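Local structure of glycosyl hydrolases family 2, sugar binding domain protein (Bacteroides uniformis str. 3978 T3 ii, 6D1P) at residues V79-N84 against S772-A777; F578-T583 against P592-K597; I752-T757 against G780-R785. The protein probably hydrolyses O-glycosidic bonds as a family 2 glycoside hydrolase, a beta-glucuronidase of a human gut bacterium. One frame throughout, in Å; residues are numbered along the deposited sequence.

Interaction 1: residues V79-N84 against S772-A777; sequences VDPDVN and SRRIQA. With K (potassium ion), chain J.
Two arginines that follow each other in sequence converge on a single carboxylate, so closely that NH2 of Arg-773 and NH2 of Arg-774 lie 2.9 Å apart. Both are donors, and their like charges are probably balanced in part by Asp-82, which gives each an oxygen. OD1 accepts from Arg-773 NH2 at 2.9 Å, and OD2 accepts from Arg-774 NH2 at 3.0 Å. Both oxygens use the syn lone pair, each lying 20 to 23° out of the plane of the guanidinium it binds. The two arginine chains leave with CG anti to the backbone N and bend at chi3, so that both meet the aspartate nearly at right angles. NE of Arg-774 pairs with Glu-753, which would further offset the crowded positive charge. Beside the carboxylate, CB of Pro-81 packs 3.7 Å from Arg-774 NH1. Proline suits this second position of a type I turn from Asp-80 to Val-83, and OD1 of Asp-80 accepts from Asp-82 N at 2.9 Å. The carbonyl oxygens of Asp-80 and Val-83 bind the potassium ion, whose shell Asp-77 and Ala-78 help to complete. The whole is a salt-bridge network on an Asx turn at a potassium site, tying a sugar-binding-domain loop to an edge strand of the C-terminal sandwich.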
loop_
_atom_site.group_PDB
_atom_site.type_symbol
_atom_site.label_atom_id
_atom_site.label_comp_id
_atom_site.label_asym_id
_atom_site.label_seq_id
_atom_site.Cartn_x
_atom_site.Cartn_y
_atom_site.Cartn_z
ATOM N N VAL A 79 9.513 -3.936 8.510
ATOM C CA VAL A 79 10.418 -5.073 8.417
ATOM C C VAL A 79 9.890 -6.173 7.512
ATOM O O VAL A 79 10.545 -7.215 7.383
ATOM C CB VAL A 79 10.761 -5.643 9.810
ATOM C CG1 VAL A 79 11.504 -4.588 10.683
ATOM C CG2 VAL A 79 9.510 -6.161 10.511
ATOM N N ASP A 80 8.742 -5.984 6.877
ATOM C CA ASP A 80 8.308 -6.916 5.844
ATOM C C ASP A 80 9.385 -6.997 4.772
ATOM O O ASP A 80 9.685 -5.979 4.140
ATOM C CB ASP A 80 7.000 -6.449 5.232
ATOM C CG ASP A 80 6.411 -7.454 4.236
ATOM O OD1 ASP A 80 7.142 -8.038 3.386
ATOM O OD2 ASP A 80 5.186 -7.646 4.322
ATOM N N PRO A 81 9.977 -8.167 4.521
ATOM C CA PRO A 81 11.129 -8.225 3.604
ATOM C C PRO A 81 10.790 -7.942 2.150
ATOM O O PRO A 81 11.717 -7.763 1.349
ATOM C CB PRO A 81 11.634 -9.662 3.779
ATOM C CG PRO A 81 10.380 -10.420 4.113
ATOM C CD PRO A 81 9.568 -9.504 4.981
ATOM N N ASP A 82 9.513 -7.897 1.769
ATOM C CA ASP A 82 9.169 -7.832 0.356
ATOM C C ASP A 82 8.566 -6.505 -0.087
ATOM O O ASP A 82 8.229 -6.373 -1.266
ATOM C CB ASP A 82 8.218 -8.994 -0.013
ATOM C CG ASP A 82 8.870 -10.370 0.181
ATOM O OD1 ASP A 82 8.325 -11.216 0.929
ATOM O OD2 ASP A 82 9.956 -10.599 -0.395
ATOM N N VAL A 83 8.430 -5.514 0.789
ATOM C CA VAL A 83 7.797 -4.263 0.396
ATOM C C VAL A 83 8.611 -3.081 0.901
ATOM O O VAL A 83 9.340 -3.177 1.892
ATOM C CB VAL A 83 6.351 -4.165 0.918
ATOM C CG1 VAL A 83 5.481 -5.250 0.303
ATOM C CG2 VAL A 83 6.356 -4.304 2.403
ATOM N N ASN A 84 8.491 -1.956 0.203
ATOM C CA ASN A 84 8.958 -0.709 0.777
ATOM C C ASN A 84 7.975 -0.262 1.845
ATOM O O ASN A 84 6.764 -0.268 1.617
ATOM C CB ASN A 84 9.074 0.369 -0.291
ATOM C CG ASN A 84 9.972 -0.032 -1.433
ATOM O OD1 ASN A 84 11.073 -0.572 -1.235
ATOM N ND2 ASN A 84 9.509 0.249 -2.658
ATOM N N SER A 772 10.487 -13.710 11.881
ATOM C CA SER A 772 10.840 -13.258 10.541
ATOM C C SER A 772 10.518 -14.346 9.531
ATOM O O SER A 772 10.907 -15.506 9.716
ATOM C CB SER A 772 12.323 -12.877 10.450
ATOM O OG SER A 772 12.607 -11.837 11.364
ATOM N N ARG A 773 9.819 -13.950 8.464
ATOM C CA ARG A 773 9.472 -14.843 7.362
ATOM C C ARG A 773 10.695 -15.252 6.548
ATOM O O ARG A 773 10.734 -16.364 5.995
ATOM C CB ARG A 773 8.458 -14.144 6.450
ATOM C CG ARG A 773 7.896 -15.043 5.366
ATOM C CD ARG A 773 7.040 -14.298 4.359
ATOM N NE ARG A 773 7.827 -13.778 3.242
ATOM C CZ ARG A 773 8.336 -14.538 2.273
ATOM N NH1 ARG A 773 8.150 -15.861 2.283
ATOM N NH2 ARG A 773 9.036 -13.974 1.297
ATOM N N ARG A 774 11.672 -14.347 6.416
ATOM C CA ARG A 774 12.937 -14.633 5.749
ATOM C C ARG A 774 14.093 -14.165 6.625
ATOM O O ARG A 774 14.111 -13.020 7.085
ATOM C CB ARG A 774 13.014 -13.960 4.380
ATOM C CG ARG A 774 14.324 -14.199 3.680
ATOM C CD ARG A 774 14.401 -13.328 2.460
ATOM N NE ARG A 774 13.258 -13.609 1.614
ATOM C CZ ARG A 774 12.613 -12.706 0.881
ATOM N NH1 ARG A 774 12.993 -11.431 0.867
ATOM N NH2 ARG A 774 11.582 -13.094 0.151
ATOM N N ILE A 775 15.069 -15.041 6.830
ATOM C CA ILE A 775 16.152 -14.759 7.758
ATOM C C ILE A 775 17.315 -15.675 7.414
ATOM O O ILE A 775 17.128 -16.860 7.116
ATOM C CB ILE A 775 15.669 -14.935 9.224
ATOM C CG1 ILE A 775 16.754 -14.617 10.236
ATOM C CG2 ILE A 775 15.211 -16.337 9.463
ATOM C CD1 ILE A 775 16.233 -14.613 11.674
ATOM N N GLN A 776 18.524 -15.121 7.465
ATOM C CA GLN A 776 19.717 -15.946 7.318
ATOM C C GLN A 776 19.821 -16.954 8.453
ATOM O O GLN A 776 19.490 -16.653 9.603
ATOM C CB GLN A 776 20.965 -15.081 7.307
ATOM C CG GLN A 776 21.140 -14.292 6.033
ATOM C CD GLN A 776 22.382 -13.424 6.109
ATOM O OE1 GLN A 776 23.255 -13.648 6.955
ATOM N NE2 GLN A 776 22.451 -12.412 5.254
ATOM N N ALA A 777 20.290 -18.153 8.125
ATOM C CA ALA A 777 20.462 -19.193 9.128
ATOM C C ALA A 777 21.527 -18.788 10.151
ATOM O O ALA A 777 22.458 -18.034 9.852
ATOM C CB ALA A 777 20.851 -20.503 8.453
HETATM K K K J . 10.225 -3.215 4.533
HETATM O O HOH W 1 11.037 -0.579 3.796
#

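Interaction 2: residues F578-T583 against P592-K597; sequences FKDFST and PYVNQK. With NA (sodium ion), chain C.
A short antiparallel beta hairpin within the TIM barrel domain pairs strand 581-582 with strand 594-595, built round the contact of Phe-581 with Asn-595. These two form the hydrogen-bonded pair, and their side chains run alongside one another on one face, pointing the same way, with ring and amide planes 20° apart. Phe-581 takes the crowded first torsion (chi1 70°), which lays its ring flat against the neighbour, so that Asn-595 CB sits over one ring face, 3.7 Å from the centroid, in a CH-pi contact. The amide follows over the rim, with Asn-595 CG 3.4 Å from Phe-581 CE1. Phenylalanine gives a flat face to cover, asparagine both an acceptor and a donor: Asn-595 OD1 accepts from Lys-597 N at 3.1 Å, closing an Asx turn, while ND2 binds Asp-183. An alanine here would remove the amide, with its Asx-turn acceptor, its bond to Asp-183 and its contact with the ring, and would probably leave this end of the hairpin less firmly held. Asn-595 N reaches Phe-581 O at 2.7 Å, nearly along the C=O axis, and Phe-581 N returns a bond to Asn-595 O. Farther along, Thr-583 N bonds to Tyr-593 O from above the carbonyl plane. Ser-582 and Val-594, the non-hydrogen-bonded pair, face the other side, and Val-594 CG1 packs on Asp-580 CB. Asp-580 lends its backbone O to the sodium ion that Asp-333 also binds, while its OD1 salt-bridges Lys-607. Asp-580 OD2 takes a bond from a water 2.7 Å away, which accepts from Gln-596 NE2.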
loop_
_atom_site.group_PDB
_atom_site.type_symbol
_atom_site.label_atom_id
_atom_site.label_comp_id
_atom_site.label_asym_id
_atom_site.label_seq_id
_atom_site.Cartn_x
_atom_site.Cartn_y
_atom_site.Cartn_z
ATOM N N PHE A 578 21.215 0.116 21.787
ATOM C CA PHE A 578 20.723 -0.834 22.788
ATOM C C PHE A 578 20.000 -2.008 22.138
ATOM O O PHE A 578 20.258 -3.174 22.475
ATOM C CB PHE A 578 19.801 -0.143 23.790
ATOM C CG PHE A 578 19.227 -1.086 24.819
ATOM C CD1 PHE A 578 20.058 -1.716 25.747
ATOM C CD2 PHE A 578 17.861 -1.351 24.856
ATOM C CE1 PHE A 578 19.528 -2.610 26.701
ATOM C CE2 PHE A 578 17.322 -2.226 25.794
ATOM C CZ PHE A 578 18.151 -2.869 26.719
ATOM N N LYS A 579 19.098 -1.715 21.192
ATOM C CA LYS A 579 18.123 -2.672 20.686
ATOM C C LYS A 579 18.084 -2.664 19.161
ATOM O O LYS A 579 18.066 -1.595 18.542
ATOM C CB LYS A 579 16.732 -2.345 21.251
ATOM C CG LYS A 579 15.680 -3.415 21.015
ATOM C CD LYS A 579 14.432 -3.152 21.865
ATOM C CE LYS A 579 13.655 -1.942 21.315
ATOM N NZ LYS A 579 12.901 -1.335 22.428
ATOM N N ASP A 580 18.085 -3.860 18.567
ATOM C CA ASP A 580 17.808 -4.016 17.144
ATOM C C ASP A 580 16.590 -3.195 16.764
ATOM O O ASP A 580 15.570 -3.228 17.456
ATOM C CB ASP A 580 17.553 -5.489 16.811
ATOM C CG ASP A 580 18.807 -6.327 16.838
ATOM O OD1 ASP A 580 19.877 -5.774 17.167
ATOM O OD2 ASP A 580 18.717 -7.551 16.527
ATOM N N PHE A 581 16.689 -2.457 15.664
ATOM C CA PHE A 581 15.591 -1.602 15.246
ATOM C C PHE A 581 15.487 -1.637 13.731
ATOM O O PHE A 581 16.437 -1.995 13.029
ATOM C CB PHE A 581 15.787 -0.168 15.744
ATOM C CG PHE A 581 16.902 0.545 15.049
ATOM C CD1 PHE A 581 18.203 0.429 15.513
ATOM C CD2 PHE A 581 16.655 1.309 13.898
ATOM C CE1 PHE A 581 19.241 1.071 14.866
ATOM C CE2 PHE A 581 17.684 1.946 13.249
ATOM C CZ PHE A 581 18.989 1.843 13.737
ATOM N N SER A 582 14.312 -1.275 13.228
ATOM C CA SER A 582 14.080 -1.338 11.793
ATOM C C SER A 582 14.698 -0.142 11.073
ATOM O O SER A 582 14.626 1.001 11.542
ATOM C CB SER A 582 12.591 -1.371 11.489
ATOM O OG SER A 582 12.368 -1.348 10.078
ATOM N N THR A 583 15.293 -0.412 9.912
ATOM C CA THR A 583 15.817 0.628 9.071
ATOM C C THR A 583 15.459 0.318 7.628
ATOM O O THR A 583 15.527 -0.850 7.213
ATOM C CB THR A 583 17.334 0.764 9.199
ATOM O OG1 THR A 583 17.802 1.634 8.166
ATOM C CG2 THR A 583 18.002 -0.590 9.064
ATOM N N PRO A 592 16.105 -8.956 7.463
ATOM C CA PRO A 592 15.891 -7.879 6.488
ATOM C C PRO A 592 15.320 -6.634 7.145
ATOM O O PRO A 592 14.476 -6.712 8.041
ATOM C CB PRO A 592 14.914 -8.507 5.494
ATOM C CG PRO A 592 15.241 -9.972 5.546
ATOM C CD PRO A 592 15.541 -10.236 6.998
ATOM N N TYR A 593 15.842 -5.480 6.748
ATOM C CA TYR A 593 15.360 -4.193 7.241
ATOM C C TYR A 593 15.521 -4.012 8.765
ATOM O O TYR A 593 14.836 -3.172 9.378
ATOM C CB TYR A 593 13.899 -3.984 6.828
ATOM C CG TYR A 593 13.694 -3.912 5.323
ATOM C CD1 TYR A 593 14.177 -2.823 4.594
ATOM C CD2 TYR A 593 13.009 -4.919 4.632
ATOM C CE1 TYR A 593 13.988 -2.726 3.211
ATOM C CE2 TYR A 593 12.810 -4.835 3.231
ATOM C CZ TYR A 593 13.308 -3.725 2.537
ATOM O OH TYR A 593 13.132 -3.608 1.178
ATOM N N VAL A 594 16.421 -4.751 9.410
ATOM C CA VAL A 594 16.696 -4.545 10.830
ATOM C C VAL A 594 18.169 -4.203 10.998
ATOM O O VAL A 594 19.047 -4.912 10.495
ATOM C CB VAL A 594 16.289 -5.753 11.687
ATOM C CG1 VAL A 594 16.766 -5.565 13.145
ATOM C CG2 VAL A 594 14.792 -5.872 11.672
ATOM N N ASN A 595 18.432 -3.073 11.630
ATOM C CA ASN A 595 19.784 -2.755 12.071
ATOM C C ASN A 595 20.064 -3.630 13.289
ATOM O O ASN A 595 19.378 -3.514 14.306
ATOM C CB ASN A 595 19.868 -1.264 12.371
ATOM C CG ASN A 595 21.257 -0.816 12.811
ATOM O OD1 ASN A 595 21.866 -1.383 13.727
ATOM N ND2 ASN A 595 21.762 0.225 12.153
ATOM N N GLN A 596 21.000 -4.572 13.167
ATOM C CA GLN A 596 21.232 -5.566 14.212
ATOM C C GLN A 596 22.396 -5.202 15.150
ATOM O O GLN A 596 23.076 -6.090 15.676
ATOM C CB GLN A 596 21.440 -6.935 13.571
ATOM C CG GLN A 596 20.174 -7.336 12.748
ATOM C CD GLN A 596 20.335 -8.637 11.962
ATOM O OE1 GLN A 596 20.574 -8.622 10.745
ATOM N NE2 GLN A 596 20.191 -9.764 12.647
ATOM N N LYS A 597 22.617 -3.913 15.411
ATOM C CA LYS A 597 23.664 -3.506 16.340
ATOM C C LYS A 597 23.194 -3.437 17.791
ATOM O O LYS A 597 23.919 -2.894 18.635
ATOM C CB LYS A 597 24.233 -2.160 15.923
ATOM C CG LYS A 597 25.068 -2.211 14.662
ATOM C CD LYS A 597 25.529 -0.786 14.281
ATOM C CE LYS A 597 26.375 -0.792 13.015
ATOM N NZ LYS A 597 25.594 -1.075 11.773
HETATM NA NA NA C . 14.144 -1.271 18.558
HETATM O O HOH W 2 19.946 -9.768 15.687
HETATM O O HOH W 3 15.563 0.894 19.657
#

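Interaction 3: residues I752-T757 against G780-R785; sequences IEFGCT and GRASIR
A methyl group set almost exactly on the axis of a phenyl ring makes the principal bump of this contact. CG2 of Ile-784 lies 3.4 Å from the centroid of the Phe-754 ring and only 5° off its normal, so the methyl stands over the pi face in a CH-pi contact. Ile-784 places CG1 anti to the backbone N (chi1 -174°), which leaves CG2 in the crowded position between N and the carbonyl carbon, directed at the ring. The fit continues through CB, 3.8 Å from Phe-754 CE1. Isoleucine suits the place because beta-branching puts a methyl directly on CB, close to the backbone, where it can stand on the ring while CG1 runs elsewhere.

Phe-754, with CG anti to the carbonyl carbon, extends its ring along the opposing strand as well as across to it. Its far tip, CZ, comes 3.7 Å from Ala-782 O, and this carbonyl and Ser-783 N lie at the ring edge. Alanine is the right residue for this point: its single methyl leaves a shallow hollow that takes the bulk of two larger neighbours. From one side Ile-752 CD1 fills it, 4.0 Å from Ala-782 CB; from another comes CZ of Phe-754. No hydrogen bond crosses between the segments. Ile-752, Phe-754, Ala-782 and Ile-784 all point inward, whereas Ser-783 points away and packs on strand 730-738.

The axes of 752-756 and 781-785 approach to 8.4 Å and cross at -27°, with both chains running roughly the same way. This is the aligned face-to-face packing of a beta sandwich: strand 751-756 belongs to a four-stranded sheet, strand 781-787 to the three-stranded sheet facing it, and the apolar side chains described here form part of the core between them.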
loop_
_atom_site.group_PDB
_atom_site.type_symbol
_atom_site.label_atom_id
_atom_site.label_comp_id
_atom_site.label_asym_id
_atom_site.label_seq_id
_atom_site.Cartn_x
_atom_site.Cartn_y
_atom_site.Cartn_z
ATOM N N ILE A 752 16.707 -18.308 4.653
ATOM C CA ILE A 752 15.666 -19.322 4.664
ATOM C C ILE A 752 14.329 -18.603 4.763
ATOM O O ILE A 752 14.217 -17.596 5.469
ATOM C CB ILE A 752 15.873 -20.320 5.825
ATOM C CG1 ILE A 752 17.106 -21.174 5.561
ATOM C CG2 ILE A 752 14.707 -21.261 5.942
ATOM C CD1 ILE A 752 17.664 -21.787 6.824
ATOM N N GLU A 753 13.330 -19.108 4.031
ATOM C CA GLU A 753 11.994 -18.525 3.953
ATOM C C GLU A 753 10.922 -19.501 4.420
ATOM O O GLU A 753 10.939 -20.674 4.058
ATOM C CB GLU A 753 11.657 -18.112 2.531
ATOM C CG GLU A 753 12.589 -17.078 1.990
ATOM C CD GLU A 753 12.263 -16.742 0.563
ATOM O OE1 GLU A 753 11.465 -17.487 -0.034
ATOM O OE2 GLU A 753 12.797 -15.742 0.046
ATOM N N PHE A 754 9.958 -18.995 5.170
ATOM C CA PHE A 754 8.867 -19.803 5.669
ATOM C C PHE A 754 7.559 -19.462 4.957
ATOM O O PHE A 754 7.318 -18.321 4.558
ATOM C CB PHE A 754 8.704 -19.612 7.172
ATOM C CG PHE A 754 9.872 -20.081 7.969
ATOM C CD1 PHE A 754 10.756 -19.164 8.525
ATOM C CD2 PHE A 754 10.094 -21.442 8.170
ATOM C CE1 PHE A 754 11.843 -19.591 9.295
ATOM C CE2 PHE A 754 11.182 -21.887 8.933
ATOM C CZ PHE A 754 12.057 -20.955 9.500
ATOM N N GLY A 755 6.719 -20.482 4.794
ATOM C CA GLY A 755 5.386 -20.299 4.263
ATOM C C GLY A 755 4.417 -21.147 5.063
ATOM O O GLY A 755 4.819 -21.962 5.896
ATOM N N CYS A 756 3.128 -20.957 4.791
ATOM C CA CYS A 756 2.129 -21.654 5.586
ATOM C C CYS A 756 0.796 -21.699 4.845
ATOM O O CYS A 756 0.394 -20.712 4.223
ATOM C CB CYS A 756 1.978 -20.970 6.949
ATOM S SG CYS A 756 0.865 -21.791 8.042
ATOM N N THR A 757 0.121 -22.853 4.925
ATOM C CA THR A 757 -1.217 -22.982 4.365
ATOM C C THR A 757 -2.182 -21.973 4.963
ATOM O O THR A 757 -3.216 -21.681 4.355
ATOM C CB THR A 757 -1.780 -24.395 4.572
ATOM O OG1 THR A 757 -1.647 -24.795 5.947
ATOM C CG2 THR A 757 -1.082 -25.397 3.650
ATOM N N GLY A 780 23.445 -22.801 10.705
ATOM C CA GLY A 780 22.656 -23.821 10.037
ATOM C C GLY A 780 21.222 -23.933 10.498
ATOM O O GLY A 780 20.573 -24.952 10.247
ATOM N N ARG A 781 20.694 -22.893 11.127
ATOM C CA ARG A 781 19.460 -22.980 11.883
ATOM C C ARG A 781 18.642 -21.705 11.690
ATOM O O ARG A 781 19.190 -20.601 11.700
ATOM C CB ARG A 781 19.832 -23.207 13.340
ATOM C CG ARG A 781 18.748 -23.211 14.360
ATOM C CD ARG A 781 19.351 -23.778 15.657
ATOM N NE ARG A 781 18.398 -23.760 16.762
ATOM C CZ ARG A 781 18.499 -22.966 17.821
ATOM N NH1 ARG A 781 19.525 -22.134 17.927
ATOM N NH2 ARG A 781 17.577 -23.014 18.779
ATOM N N ALA A 782 17.336 -21.860 11.491
ATOM C CA ALA A 782 16.430 -20.722 11.497
ATOM C C ALA A 782 15.077 -21.198 11.997
ATOM O O ALA A 782 14.658 -22.323 11.721
ATOM C CB ALA A 782 16.298 -20.070 10.113
ATOM N N SER A 783 14.391 -20.324 12.725
ATOM C CA SER A 783 13.209 -20.716 13.475
ATOM C C SER A 783 12.146 -19.645 13.367
ATOM O O SER A 783 12.453 -18.464 13.277
ATOM C CB SER A 783 13.533 -20.944 14.961
ATOM O OG SER A 783 14.405 -22.039 15.078
ATOM N N ILE A 784 10.892 -20.062 13.458
ATOM C CA ILE A 784 9.783 -19.126 13.427
ATOM C C ILE A 784 8.679 -19.636 14.337
ATOM O O ILE A 784 8.444 -20.843 14.426
ATOM C CB ILE A 784 9.281 -18.917 11.981
ATOM C CG1 ILE A 784 8.208 -17.827 11.943
ATOM C CG2 ILE A 784 8.837 -20.238 11.386
ATOM C CD1 ILE A 784 8.026 -17.195 10.593
ATOM N N ARG A 785 8.007 -18.708 15.017
ATOM C CA ARG A 785 6.864 -19.045 15.857
ATOM C C ARG A 785 5.585 -19.179 15.036
ATOM O O ARG A 785 5.373 -18.453 14.056
ATOM C CB ARG A 785 6.674 -17.982 16.937
ATOM C CG ARG A 785 7.582 -18.180 18.120
ATOM C CD ARG A 785 7.709 -16.919 18.929
ATOM N NE ARG A 785 8.850 -17.012 19.839
ATOM C CZ ARG A 785 9.299 -16.011 20.595
ATOM N NH1 ARG A 785 8.699 -14.827 20.558
ATOM N NH2 ARG A 785 10.355 -16.194 21.378
#

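Overall arrangement
Along the chain the order is 79-84, then both strands of the hairpin of interaction 2, then 752-757, 772-777 and 780-785, so the segments of interactions 1 and 3 alternate. Those two share a sheet, since strands 774-776 and 751-756 are neighbours in it, and their centres lie about 11 Å apart. Interactions 1 and 2 have centres about 12 Å apart and touch, as Tyr-593 packs against the turn at Asp-80 and Pro-81. Interactions 2 and 3 do not touch: centres about 20 Å apart, nearest atoms about 8 Å. Interaction 1 joins the sugar-binding-domain loop to the sandwich, and the barrel-domain hairpin of interaction 2 packs against both its segments.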